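Local coordinates for protein acyl-ACP thioesterase (Bacteroides thetaiotaomicron, PDB 2ESS) that probably hydrolyses the thioester of fatty acyl-ACP, releasing free fatty acid in fatty acid biosynthesis, at residues W84-T93 / I135-C144; S224-V232 / V240-E248. All coordinates share one frame; numbering follows the deposited sequence.

Interaction 1. Residues W84-T93 / I135-C144; sequences WVENVYRLFT and IVDYICDEPC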
loop_
_atom_site.group_PDB
_atom_site.type_symbol
_atom_site.label_atom_id
_atom_site.label_comp_id
_atom_site.label_asym_id
_atom_site.label_seq_id
_atom_site.Cartn_x
_atom_site.Cartn_y
_atom_site.Cartn_z
ATOM N N TRP A 84 18.827 6.316 11.536
ATOM C CA TRP A 84 19.837 6.121 12.539
ATOM C C TRP A 84 19.176 6.285 13.903
ATOM O O TRP A 84 18.110 6.903 14.020
ATOM C CB TRP A 84 20.981 7.149 12.369
ATOM C CG TRP A 84 20.559 8.559 12.545
ATOM C CD1 TRP A 84 20.564 9.281 13.702
ATOM C CD2 TRP A 84 20.040 9.422 11.533
ATOM N NE1 TRP A 84 20.071 10.537 13.471
ATOM C CE2 TRP A 84 19.746 10.648 12.141
ATOM C CE3 TRP A 84 19.783 9.265 10.164
ATOM C CZ2 TRP A 84 19.237 11.722 11.434
ATOM C CZ3 TRP A 84 19.273 10.319 9.466
ATOM C CH2 TRP A 84 19.001 11.540 10.100
ATOM N N VAL A 85 19.816 5.711 14.905
ATOM C CA VAL A 85 19.440 5.848 16.297
ATOM C C VAL A 85 20.072 7.071 16.884
ATOM O O VAL A 85 21.283 7.200 16.882
ATOM C CB VAL A 85 19.867 4.597 17.122
ATOM C CG1 VAL A 85 19.531 4.751 18.623
ATOM C CG2 VAL A 85 19.191 3.354 16.566
ATOM N N GLU A 86 19.243 7.987 17.390
ATOM C CA GLU A 86 19.738 9.211 18.017
ATOM C C GLU A 86 19.991 9.037 19.501
ATOM O O GLU A 86 21.003 9.500 20.015
ATOM C CB GLU A 86 18.763 10.365 17.797
ATOM C CG GLU A 86 19.195 11.608 18.503
ATOM C CD GLU A 86 18.244 12.762 18.264
ATOM O OE1 GLU A 86 17.035 12.616 18.596
ATOM O OE2 GLU A 86 18.726 13.802 17.763
ATOM N N ASN A 87 19.059 8.389 20.195
ATOM C CA ASN A 87 19.194 8.138 21.642
ATOM C C ASN A 87 18.585 6.826 22.045
ATOM O O ASN A 87 17.578 6.419 21.502
ATOM C CB ASN A 87 18.444 9.205 22.467
ATOM C CG ASN A 87 19.217 10.515 22.591
ATOM O OD1 ASN A 87 18.702 11.572 22.227
ATOM N ND2 ASN A 87 20.450 10.447 23.123
ATOM N N VAL A 88 19.163 6.222 23.069
ATOM C CA VAL A 88 18.603 5.051 23.706
ATOM C C VAL A 88 18.468 5.457 25.164
ATOM O O VAL A 88 19.452 5.530 25.889
ATOM C CB VAL A 88 19.496 3.790 23.550
ATOM C CG1 VAL A 88 18.942 2.615 24.384
ATOM C CG2 VAL A 88 19.586 3.409 22.057
ATOM N N TYR A 89 17.238 5.784 25.538
ATOM C CA TYR A 89 16.891 6.143 26.895
ATOM C C TYR A 89 16.427 4.932 27.675
ATOM O O TYR A 89 16.274 3.884 27.112
ATOM C CB TYR A 89 15.768 7.171 26.870
ATOM C CG TYR A 89 16.154 8.516 26.306
ATOM C CD1 TYR A 89 17.445 9.026 26.413
ATOM C CD2 TYR A 89 15.186 9.323 25.761
ATOM C CE1 TYR A 89 17.748 10.303 25.929
ATOM C CE2 TYR A 89 15.472 10.554 25.290
ATOM C CZ TYR A 89 16.739 11.050 25.382
ATOM O OH TYR A 89 16.945 12.306 24.870
ATOM N N ARG A 90 16.205 5.082 28.979
ATOM C CA ARG A 90 15.771 3.936 29.806
ATOM C C ARG A 90 14.466 3.330 29.333
ATOM O O ARG A 90 14.324 2.107 29.276
ATOM C CB ARG A 90 15.639 4.330 31.267
ATOM C CG ARG A 90 16.975 4.607 31.972
ATOM C CD ARG A 90 18.006 3.481 31.796
ATOM N NE ARG A 90 17.390 2.171 31.996
ATOM C CZ ARG A 90 17.138 1.625 33.182
ATOM N NH1 ARG A 90 17.474 2.275 34.304
ATOM N NH2 ARG A 90 16.558 0.414 33.238
ATOM N N LEU A 91 13.520 4.178 28.944
ATOM C CA LEU A 91 12.181 3.706 28.566
ATOM C C LEU A 91 11.857 3.794 27.081
ATOM O O LEU A 91 10.919 3.139 26.609
ATOM C CB LEU A 91 11.110 4.464 29.417
ATOM C CG LEU A 91 11.293 4.318 30.933
ATOM C CD1 LEU A 91 10.443 5.322 31.729
ATOM C CD2 LEU A 91 11.013 2.888 31.346
ATOM N N PHE A 92 12.628 4.581 26.327
ATOM C CA PHE A 92 12.349 4.806 24.909
ATOM C C PHE A 92 13.611 4.922 24.073
ATOM O O PHE A 92 14.652 5.338 24.577
ATOM C CB PHE A 92 11.589 6.122 24.705
ATOM C CG PHE A 92 10.266 6.181 25.385
ATOM C CD1 PHE A 92 9.124 5.681 24.764
ATOM C CD2 PHE A 92 10.164 6.744 26.660
ATOM C CE1 PHE A 92 7.899 5.758 25.410
ATOM C CE2 PHE A 92 8.944 6.823 27.308
ATOM C CZ PHE A 92 7.819 6.318 26.692
ATOM N N THR A 93 13.484 4.610 22.785
ATOM C CA THR A 93 14.529 4.859 21.806
ATOM C C THR A 93 14.022 5.829 20.764
ATOM O O THR A 93 12.894 5.684 20.299
ATOM C CB THR A 93 14.966 3.554 21.123
ATOM O OG1 THR A 93 15.581 2.747 22.116
ATOM C CG2 THR A 93 15.967 3.805 20.011
ATOM N N ILE A 135 22.535 -2.187 20.421
ATOM C CA ILE A 135 21.916 -0.909 19.992
ATOM C C ILE A 135 22.773 0.318 20.363
ATOM O O ILE A 135 22.879 1.259 19.587
ATOM C CB ILE A 135 20.452 -0.747 20.468
ATOM C CG1 ILE A 135 19.767 0.437 19.758
ATOM C CG2 ILE A 135 20.349 -0.621 21.976
ATOM C CD1 ILE A 135 18.273 0.470 19.881
ATOM N N VAL A 136 23.385 0.285 21.540
ATOM C CA VAL A 136 24.101 1.436 22.056
ATOM C C VAL A 136 25.286 1.777 21.187
ATOM O O VAL A 136 25.656 2.945 21.095
ATOM C CB VAL A 136 24.555 1.244 23.526
ATOM C CG1 VAL A 136 25.526 2.323 23.903
ATOM C CG2 VAL A 136 23.349 1.247 24.453
ATOM N N ASP A 137 25.855 0.759 20.529
ATOM C CA ASP A 137 26.957 0.931 19.610
ATOM C C ASP A 137 26.606 1.769 18.373
ATOM O O ASP A 137 27.495 2.239 17.672
ATOM C CB ASP A 137 27.505 -0.437 19.170
ATOM C CG ASP A 137 27.920 -1.336 20.353
ATOM O OD1 ASP A 137 28.288 -0.839 21.439
ATOM O OD2 ASP A 137 27.866 -2.567 20.198
ATOM N N TYR A 138 25.313 1.963 18.108
ATOM C CA TYR A 138 24.861 2.633 16.897
ATOM C C TYR A 138 24.257 4.032 17.144
ATOM O O TYR A 138 23.767 4.678 16.205
ATOM C CB TYR A 138 23.883 1.735 16.146
ATOM C CG TYR A 138 24.575 0.511 15.571
ATOM C CD1 TYR A 138 25.265 0.580 14.355
ATOM C CD2 TYR A 138 24.554 -0.693 16.253
ATOM C CE1 TYR A 138 25.905 -0.548 13.842
ATOM C CE2 TYR A 138 25.198 -1.792 15.783
ATOM C CZ TYR A 138 25.861 -1.731 14.572
ATOM O OH TYR A 138 26.466 -2.870 14.105
ATOM N N ILE A 139 24.338 4.516 18.383
ATOM C CA ILE A 139 23.917 5.890 18.687
ATOM C C ILE A 139 24.745 6.873 17.845
ATOM O O ILE A 139 25.964 6.809 17.818
ATOM C CB ILE A 139 24.017 6.214 20.195
ATOM C CG1 ILE A 139 22.929 5.454 20.957
ATOM C CG2 ILE A 139 23.871 7.730 20.420
ATOM C CD1 ILE A 139 23.241 5.170 22.383
ATOM N N CYS A 140 24.059 7.779 17.161
ATOM C CA CYS A 140 24.622 8.516 16.083
ATOM C C CYS A 140 24.154 9.966 16.203
ATOM O O CYS A 140 22.968 10.236 16.485
ATOM C CB CYS A 140 24.124 7.867 14.780
ATOM S SG CYS A 140 24.442 8.751 13.256
ATOM N N ASP A 141 25.083 10.877 15.934
ATOM C CA ASP A 141 24.873 12.321 16.082
ATOM C C ASP A 141 24.420 13.035 14.793
ATOM O O ASP A 141 24.450 14.255 14.726
ATOM C CB ASP A 141 26.169 12.981 16.622
ATOM C CG ASP A 141 27.327 12.996 15.597
ATOM O OD1 ASP A 141 27.201 12.449 14.465
ATOM O OD2 ASP A 141 28.389 13.567 15.934
ATOM N N GLU A 142 24.009 12.302 13.771
ATOM C CA GLU A 142 23.524 12.918 12.530
ATOM C C GLU A 142 22.381 13.926 12.807
ATOM O O GLU A 142 21.480 13.646 13.582
ATOM C CB GLU A 142 23.052 11.804 11.596
ATOM C CG GLU A 142 22.544 12.232 10.233
ATOM C CD GLU A 142 23.651 12.793 9.343
ATOM O OE1 GLU A 142 23.291 13.446 8.345
ATOM O OE2 GLU A 142 24.856 12.583 9.637
ATOM N N PRO A 143 22.422 15.113 12.180
ATOM C CA PRO A 143 21.361 16.076 12.520
ATOM C C PRO A 143 19.981 15.753 11.949
ATOM O O PRO A 143 19.844 15.157 10.859
ATOM C CB PRO A 143 21.863 17.395 11.929
ATOM C CG PRO A 143 23.184 17.112 11.268
ATOM C CD PRO A 143 23.360 15.646 11.179
ATOM N N CYS A 144 18.965 16.155 12.698
ATOM C CA CYS A 144 17.574 15.992 12.291
ATOM C C CYS A 144 16.850 17.240 12.807
ATOM O O CYS A 144 16.252 17.228 13.883
ATOM C CB CYS A 144 17.034 14.720 12.912
ATOM S SG CYS A 144 15.381 14.280 12.457
HETATM O O HOH W 1 19.229 13.278 14.868
HETATM O O HOH W 2 22.204 4.295 14.169
#
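Val-85 and Cys-140 make the direct backbone link between strand 84-88 and the loop that runs beside it. Cys-140 N donates to Val-85 O at 2.8 Å; the bond is bent, 136° at the hydrogen, although the donor lies almost straight out from the carbonyl. A water continues the link, accepting from Val-85 N and donating to Tyr-138 O. Further along, Trp-84 and Glu-142 carry the contact. CG of Trp-84 sits between its backbone N and carbonyl carbon (chi1 63°), which turns the indole toward 135-144. The aliphatic part of Glu-142 crosses one face of the ring, with CG 3.5 Å from the centroid of the six-membered ring, a CH-pi contact. SG of Cys-140 approaches the five-membered ring obliquely, 4.4 Å from its centroid. A second water lies in the indole plane at its edge and accepts from Trp-84 NE1 at 3.2 Å. Segment 135-144 lies in the loop between strands 106-118 and 161-164, laid along strand 78-88 of the N-terminal HotDog half. Glu-86 and Asn-87 both face Asp-94 in a classic beta bulge, and Glu-86 OE1 forms a salt bridge with Arg-111. At the other end, CG2 of Val-88 packs 3.8 Å from CG1 of Ile-135 and 4.1 Å from CD1 of Ile-139. CD1 of Ile-135 also meets CG2 of Thr-93, the two side chains reaching tip to tip.

Interaction 2. Residues S224-V232 / V240-E248; sequences SENEFHVEV and VCRSKVIFE
Glu-227, His-229 and Lys-244 form a polar cluster on one face of an antiparallel hairpin. His-229 NE2 donates to Glu-227 OE2 at 2.8 Å, in the plane of the imidazole and on the anti lone pair of the carboxylate. Lys-244 lies alongside His-229, its CE 3.6 Å from NE2. Its NZ stays 4.1 Å from Glu-227 OE2, beyond a salt bridge, but the nearby positive charge probably favours the ionised form of the carboxylate. Glu-227 CG is anti to the backbone N (chi1 -174°), and the extended chain runs beside Ile-246, with CG 3.8 Å from Ile-246 CG1. With an alanine in place of Glu-227, His-229 NE2 would probably lose its acceptor and Ile-246 the chain beside it. On the same face, Glu-231 and Arg-242 point the same way; NH1 of Arg-242 forms a salt bridge with OE2 of Glu-231, and the hydrogen bond within it is straight but weak at 3.3 Å.

The backbone ladder sets these pairs. Phe-228, Val-230 and Val-232 form hydrogen-bonded pairs with Val-245, Ser-243 and Cys-241. Their side chains take the other face, where CG2 of Val-232 lies 3.6 Å from SG of Cys-241. A classic beta bulge places both Val-240 and Cys-241 opposite Val-232, and Val-240 N donates to Val-232 O at 2.9 Å.

His-229 ND1 is hydrogen-bonded to Lys-153 O; together with the NE2 bond this probably fixes the ring's rotation. Phe-228 and Phe-247 each meet Phe-189 edge-to-face. Helix 178-186 covers Val-232, Cys-241 and Ser-243, while strands 215-224 and 199-206 flank the hairpin in the HotDog sheet.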
loop_
_atom_site.group_PDB
_atom_site.type_symbol
_atom_site.label_atom_id
_atom_site.label_comp_id
_atom_site.label_asym_id
_atom_site.label_seq_id
_atom_site.Cartn_x
_atom_site.Cartn_y
_atom_site.Cartn_z
ATOM N N SER A 224 -5.852 26.524 13.830
ATOM C CA SER A 224 -5.676 27.689 12.975
ATOM C C SER A 224 -6.115 27.254 11.596
ATOM O O SER A 224 -6.438 26.083 11.394
ATOM C CB SER A 224 -4.213 28.109 12.905
ATOM O OG SER A 224 -3.521 27.362 11.914
ATOM N N GLU A 225 -6.061 28.158 10.627
ATOM C CA GLU A 225 -6.460 27.822 9.254
ATOM C C GLU A 225 -5.725 26.589 8.723
ATOM O O GLU A 225 -6.252 25.865 7.879
ATOM C CB GLU A 225 -6.214 28.995 8.299
ATOM C CG GLU A 225 -6.917 28.847 6.922
ATOM C CD GLU A 225 -8.455 28.983 6.992
ATOM O OE1 GLU A 225 -8.979 29.425 8.035
ATOM O OE2 GLU A 225 -9.143 28.649 5.997
ATOM N N ASN A 226 -4.503 26.368 9.195
ATOM C CA ASN A 226 -3.649 25.337 8.608
ATOM C C ASN A 226 -3.294 24.191 9.531
ATOM O O ASN A 226 -2.653 23.224 9.095
ATOM C CB ASN A 226 -2.381 26.013 8.097
ATOM C CG ASN A 226 -2.619 26.779 6.797
ATOM O OD1 ASN A 226 -3.402 26.347 5.941
ATOM N ND2 ASN A 226 -1.963 27.930 6.659
ATOM N N GLU A 227 -3.703 24.283 10.798
ATOM C CA GLU A 227 -3.334 23.273 11.795
ATOM C C GLU A 227 -4.564 22.564 12.352
ATOM O O GLU A 227 -5.495 23.204 12.850
ATOM C CB GLU A 227 -2.545 23.896 12.914
ATOM C CG GLU A 227 -2.018 22.857 13.916
ATOM C CD GLU A 227 -0.985 23.415 14.894
ATOM O OE1 GLU A 227 -0.348 24.450 14.563
ATOM O OE2 GLU A 227 -0.815 22.815 15.998
ATOM N N PHE A 228 -4.532 21.238 12.285
ATOM C CA PHE A 228 -5.623 20.409 12.723
ATOM C C PHE A 228 -5.140 19.385 13.720
ATOM O O PHE A 228 -4.121 18.744 13.527
ATOM C CB PHE A 228 -6.233 19.678 11.538
ATOM C CG PHE A 228 -6.746 20.578 10.479
ATOM C CD1 PHE A 228 -5.895 21.126 9.544
ATOM C CD2 PHE A 228 -8.088 20.885 10.411
ATOM C CE1 PHE A 228 -6.391 21.954 8.553
ATOM C CE2 PHE A 228 -8.570 21.705 9.416
ATOM C CZ PHE A 228 -7.713 22.247 8.498
ATOM N N HIS A 229 -5.894 19.200 14.790
ATOM C CA HIS A 229 -5.583 18.131 15.740
ATOM C C HIS A 229 -6.723 17.138 15.686
ATOM O O HIS A 229 -7.880 17.527 15.727
ATOM C CB HIS A 229 -5.426 18.656 17.158
ATOM C CG HIS A 229 -4.294 19.614 17.339
ATOM N ND1 HIS A 229 -3.956 20.129 18.573
ATOM C CD2 HIS A 229 -3.427 20.164 16.455
ATOM C CE1 HIS A 229 -2.935 20.955 18.437
ATOM N NE2 HIS A 229 -2.597 20.997 17.162
ATOM N N VAL A 230 -6.379 15.861 15.588
ATOM C CA VAL A 230 -7.315 14.797 15.355
ATOM C C VAL A 230 -7.133 13.742 16.461
ATOM O O VAL A 230 -6.011 13.427 16.894
ATOM C CB VAL A 230 -7.152 14.178 13.930
ATOM C CG1 VAL A 230 -8.123 13.004 13.737
ATOM C CG2 VAL A 230 -7.316 15.248 12.825
ATOM N N GLU A 231 -8.259 13.241 16.941
ATOM C CA GLU A 231 -8.294 12.139 17.872
ATOM C C GLU A 231 -9.183 11.068 17.263
ATOM O O GLU A 231 -10.231 11.386 16.731
ATOM C CB GLU A 231 -8.851 12.634 19.212
ATOM C CG GLU A 231 -8.707 11.700 20.364
ATOM C CD GLU A 231 -9.010 12.397 21.712
ATOM O OE1 GLU A 231 -10.204 12.639 21.997
ATOM O OE2 GLU A 231 -8.050 12.693 22.477
ATOM N N VAL A 232 -8.708 9.819 17.279
ATOM C CA VAL A 232 -9.479 8.661 16.873
ATOM C C VAL A 232 -9.837 7.864 18.134
ATOM O O VAL A 232 -8.970 7.573 18.961
ATOM C CB VAL A 232 -8.727 7.737 15.878
ATOM C CG1 VAL A 232 -9.674 6.652 15.334
ATOM C CG2 VAL A 232 -8.130 8.534 14.704
ATOM N N VAL A 240 -7.599 5.695 20.610
ATOM C CA VAL A 240 -6.595 4.803 20.022
ATOM C C VAL A 240 -5.413 5.533 19.381
ATOM O O VAL A 240 -4.294 5.012 19.383
ATOM C CB VAL A 240 -7.210 3.763 19.037
ATOM C CG1 VAL A 240 -8.177 2.854 19.837
ATOM C CG2 VAL A 240 -7.906 4.444 17.837
ATOM N N CYS A 241 -5.646 6.707 18.808
ATOM C CA CYS A 241 -4.518 7.524 18.363
ATOM C C CYS A 241 -4.902 8.974 18.281
ATOM O O CYS A 241 -6.078 9.308 18.309
ATOM C CB CYS A 241 -3.943 7.021 17.056
ATOM S SG CYS A 241 -5.023 7.029 15.689
ATOM N N ARG A 242 -3.882 9.827 18.197
ATOM C CA ARG A 242 -4.022 11.250 17.977
ATOM C C ARG A 242 -3.042 11.623 16.880
ATOM O O ARG A 242 -2.033 10.902 16.643
ATOM C CB ARG A 242 -3.755 12.061 19.263
ATOM C CG ARG A 242 -4.844 11.882 20.299
ATOM C CD ARG A 242 -4.668 12.730 21.565
ATOM N NE ARG A 242 -3.788 12.001 22.425
ATOM C CZ ARG A 242 -4.150 11.298 23.485
ATOM N NH1 ARG A 242 -5.406 11.243 23.919
ATOM N NH2 ARG A 242 -3.201 10.653 24.124
ATOM N N SER A 243 -3.350 12.743 16.223
ATOM C CA SER A 243 -2.602 13.218 15.090
ATOM C C SER A 243 -2.626 14.727 15.028
ATOM O O SER A 243 -3.559 15.384 15.502
ATOM C CB SER A 243 -3.163 12.602 13.798
ATOM O OG SER A 243 -2.499 13.081 12.643
ATOM N N LYS A 244 -1.550 15.267 14.473
ATOM C CA LYS A 244 -1.461 16.666 14.156
ATOM C C LYS A 244 -1.058 16.791 12.680
ATOM O O LYS A 244 -0.152 16.104 12.198
ATOM C CB LYS A 244 -0.473 17.334 15.081
ATOM C CG LYS A 244 -0.400 18.827 14.964
ATOM C CD LYS A 244 0.704 19.397 15.850
ATOM C CE LYS A 244 0.432 19.147 17.313
ATOM N NZ LYS A 244 1.259 20.011 18.185
ATOM N N VAL A 245 -1.781 17.640 11.967
ATOM C CA VAL A 245 -1.600 17.841 10.524
ATOM C C VAL A 245 -1.455 19.330 10.324
ATOM O O VAL A 245 -2.343 20.118 10.712
ATOM C CB VAL A 245 -2.783 17.310 9.707
ATOM C CG1 VAL A 245 -2.397 17.213 8.248
ATOM C CG2 VAL A 245 -3.249 15.946 10.173
ATOM N N ILE A 246 -0.311 19.734 9.791
ATOM C CA ILE A 246 -0.085 21.139 9.442
ATOM C C ILE A 246 0.067 21.260 7.916
ATOM O O ILE A 246 0.951 20.654 7.311
ATOM C CB ILE A 246 1.130 21.730 10.207
ATOM C CG1 ILE A 246 0.867 21.636 11.740
ATOM C CG2 ILE A 246 1.365 23.184 9.803
ATOM C CD1 ILE A 246 2.007 22.047 12.594
ATOM N N PHE A 247 -0.824 22.021 7.313
ATOM C CA PHE A 247 -0.776 22.310 5.888
ATOM C C PHE A 247 -0.062 23.625 5.650
ATOM O O PHE A 247 -0.002 24.465 6.544
ATOM C CB PHE A 247 -2.174 22.446 5.305
ATOM C CG PHE A 247 -2.902 21.155 5.163
ATOM C CD1 PHE A 247 -3.599 20.612 6.220
ATOM C CD2 PHE A 247 -2.916 20.487 3.938
ATOM C CE1 PHE A 247 -4.292 19.421 6.066
ATOM C CE2 PHE A 247 -3.617 19.302 3.781
ATOM C CZ PHE A 247 -4.291 18.758 4.846
ATOM N N GLU A 248 0.481 23.790 4.445
ATOM C CA GLU A 248 0.827 25.125 3.935
ATOM C C GLU A 248 0.644 25.282 2.409
ATOM O O GLU A 248 0.885 24.340 1.620
ATOM C CB GLU A 248 2.249 25.477 4.354
ATOM C CG GLU A 248 3.342 24.829 3.540
ATOM C CD GLU A 248 4.644 25.593 3.644
ATOM O OE1 GLU A 248 4.867 26.273 4.679
ATOM O OE2 GLU A 248 5.434 25.512 2.680
ATOM O OXT GLU A 248 0.272 26.367 1.909
#

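Interactions 1 and 2 both reach one antiparallel sheet, with centres about 27 Å apart and nearest atoms about 12 Å apart. They do not touch. Strand 78-88 belongs to the N-terminal HotDog domain and strands 227-234 and 238-247 to the C-terminal one. Strands 106-118, 58-69 and 199-206 stand between strand 92-100, where segment 84-93 ends, and the hairpin. Interaction 1 adds a loop beside its strand, whereas interaction 2 pairs neighbouring strands in a hairpin. Calcium is bound by Asp-171 and His-175; the Val-240 side chain of interaction 2 lies about 9 Å from that of His-175 and about 12 Å from a calcium ion. Interaction 1 is away from this site.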